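Local coordinates for SusD superfamily protein (Bacteroides fragilis, PDB 3L22) that probably binds glycans at the outer membrane as a SusD-family lipoprotein, and binds zinc ions, at residues G110-Y113 with D114-Q118. Numbering follows the deposited sequence.
Sequences GENY and DRYVQ. With ZN (zinc ion), chain G.
One face of the Tyr116 ring is roofed by Asn112: the CB of Asn112 makes a CH-pi contact 4.0 Å from the ring centroid, and the carbonyl O of Asn112 lies above the same ring, offset toward its rim. With CG of Tyr116 anti to its own carbonyl carbon (chi1 -63°), the ring runs back beneath the start of the helix. A water bridges the far ends, donating to Tyr116 OH and accepting from Asn112 ND2; the hydroxyl is also hydrogen-bonded to Glu22 OE2, while Leu102, Ile21 and Leu25 pack around this buried tyrosine.

The Tyr113 ring is met differently. Asp114 OD1 sits in its plane at the edge, 3.6 Å from CD2 of Tyr113, with the carboxylate turned 76° from the ring. A little further along, CE2 of Tyr113 touches Val117 CG2 at 3.6 Å, and Arg106 adds a cation-pi contact. OD1 of Asp114 is also the close ligand of a zinc ion, at 2.3 Å, whereas Asp114 OD2 stands longer and weaker at 2.8 Å from the zinc; three waters also bind the metal, and one of them donates to OD2.

Two nearly straight backbone bonds, Tyr116 N to Asn112 O (3.1 Å) and Val117 N to Tyr113 O, are the first i to i+4 bonds of the helix, and place Tyr116 and Val117 one turn on from Asn112 and Tyr113. Before them, Glu111 O receives two waters that in turn accept from the amides of Asp114 and Arg115. This is a helix N-terminus whose first amides are partnered by water, at the start of helix 113-131 in the SusD family fold, with a zinc ion bound at the surface by Asp114.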
loop_
_atom_site.group_PDB
_atom_site.type_symbol
_atom_site.label_atom_id
_atom_site.label_comp_id
_atom_site.label_asym_id
_atom_site.label_seq_id
_atom_site.Cartn_x
_atom_site.Cartn_y
_atom_site.Cartn_z
ATOM N N GLY A 110 -10.421 5.623 -29.780
ATOM C CA GLY A 110 -9.393 5.435 -30.815
ATOM C C GLY A 110 -8.264 4.512 -30.346
ATOM O O GLY A 110 -8.513 3.525 -29.669
ATOM N N GLU A 111 -7.022 4.880 -30.636
ATOM C CA GLU A 111 -5.852 4.035 -30.349
ATOM C C GLU A 111 -5.572 3.889 -28.852
ATOM O O GLU A 111 -4.828 3.042 -28.449
ATOM C CB GLU A 111 -4.595 4.594 -31.036
ATOM C CG GLU A 111 -4.081 5.928 -30.448
ATOM C CD GLU A 111 -2.845 6.470 -31.168
ATOM O OE1 GLU A 111 -2.105 5.687 -31.790
ATOM O OE2 GLU A 111 -2.597 7.688 -31.072
ATOM N N ASN A 112 -6.182 4.728 -28.032
ATOM C CA ASN A 112 -5.967 4.706 -26.594
ATOM C C ASN A 112 -6.928 3.838 -25.783
ATOM O O ASN A 112 -6.798 3.762 -24.549
ATOM C CB ASN A 112 -6.031 6.139 -26.088
ATOM C CG ASN A 112 -5.017 6.998 -26.771
ATOM O OD1 ASN A 112 -3.842 6.631 -26.843
ATOM N ND2 ASN A 112 -5.461 8.099 -27.336
ATOM N N TYR A 113 -7.878 3.204 -26.473
ATOM C CA TYR A 113 -8.834 2.313 -25.840
ATOM C C TYR A 113 -8.171 1.347 -24.817
ATOM O O TYR A 113 -8.561 1.337 -23.651
ATOM C CB TYR A 113 -9.625 1.538 -26.898
ATOM C CG TYR A 113 -10.722 0.701 -26.310
ATOM C CD1 TYR A 113 -11.983 1.236 -26.106
ATOM C CD2 TYR A 113 -10.499 -0.628 -25.928
ATOM C CE1 TYR A 113 -12.998 0.482 -25.543
ATOM C CE2 TYR A 113 -11.515 -1.392 -25.341
ATOM C CZ TYR A 113 -12.771 -0.814 -25.143
ATOM O OH TYR A 113 -13.815 -1.515 -24.571
ATOM N N ASP A 114 -7.174 0.574 -25.244
ATOM C CA ASP A 114 -6.592 -0.451 -24.383
ATOM C C ASP A 114 -5.895 0.111 -23.158
ATOM O O ASP A 114 -5.998 -0.453 -22.075
ATOM C CB ASP A 114 -5.587 -1.321 -25.153
ATOM C CG ASP A 114 -6.252 -2.163 -26.230
ATOM O OD1 ASP A 114 -7.481 -2.508 -26.077
ATOM O OD2 ASP A 114 -5.533 -2.467 -27.223
ATOM N N ARG A 115 -5.200 1.225 -23.319
ATOM C CA ARG A 115 -4.603 1.867 -22.188
ATOM C C ARG A 115 -5.642 2.273 -21.160
ATOM O O ARG A 115 -5.406 2.117 -19.964
ATOM C CB ARG A 115 -3.815 3.079 -22.605
ATOM C CG ARG A 115 -3.168 3.780 -21.401
ATOM C CD ARG A 115 -2.181 4.878 -21.790
ATOM N NE ARG A 115 -1.003 4.331 -22.451
ATOM C CZ ARG A 115 0.043 5.048 -22.850
ATOM N NH1 ARG A 115 0.121 6.370 -22.606
ATOM N NH2 ARG A 115 1.042 4.426 -23.470
ATOM N N TYR A 116 -6.744 2.856 -21.607
ATOM C CA TYR A 116 -7.796 3.286 -20.668
ATOM C C TYR A 116 -8.383 2.097 -19.888
ATOM O O TYR A 116 -8.572 2.166 -18.664
ATOM C CB TYR A 116 -8.932 4.008 -21.399
ATOM C CG TYR A 116 -8.605 5.308 -22.110
ATOM C CD1 TYR A 116 -7.607 6.178 -21.671
ATOM C CD2 TYR A 116 -9.333 5.679 -23.234
ATOM C CE1 TYR A 116 -7.368 7.387 -22.366
ATOM C CE2 TYR A 116 -9.085 6.851 -23.927
ATOM C CZ TYR A 116 -8.120 7.701 -23.483
ATOM O OH TYR A 116 -7.946 8.854 -24.202
ATOM N N VAL A 117 -8.626 0.987 -20.599
ATOM C CA VAL A 117 -9.121 -0.229 -19.957
ATOM C C VAL A 117 -8.122 -0.732 -18.940
ATOM O O VAL A 117 -8.462 -1.058 -17.827
ATOM C CB VAL A 117 -9.378 -1.371 -20.986
ATOM C CG1 VAL A 117 -9.638 -2.745 -20.289
ATOM C CG2 VAL A 117 -10.564 -1.016 -21.919
ATOM N N GLN A 118 -6.876 -0.826 -19.334
ATOM C CA GLN A 118 -5.873 -1.466 -18.483
ATOM C C GLN A 118 -5.568 -0.582 -17.249
ATOM O O GLN A 118 -5.341 -1.078 -16.144
ATOM C CB GLN A 118 -4.632 -1.779 -19.333
ATOM C CG GLN A 118 -4.905 -2.902 -20.348
ATOM C CD GLN A 118 -3.754 -3.142 -21.311
ATOM O OE1 GLN A 118 -2.645 -2.663 -21.081
ATOM N NE2 GLN A 118 -4.027 -3.843 -22.430
HETATM ZN ZN ZN G . -8.028 -3.166 -28.211
HETATM O O HOH W 1 -4.136 1.891 -26.023
HETATM O O HOH W 2 -6.368 0.434 -28.180
HETATM O O HOH W 3 -8.076 8.872 -26.914
HETATM O O HOH W 4 -6.240 -4.740 -28.805
HETATM O O HOH W 5 -9.642 -3.726 -27.558
HETATM O O HOH W 6 -7.909 -1.052 -29.472
#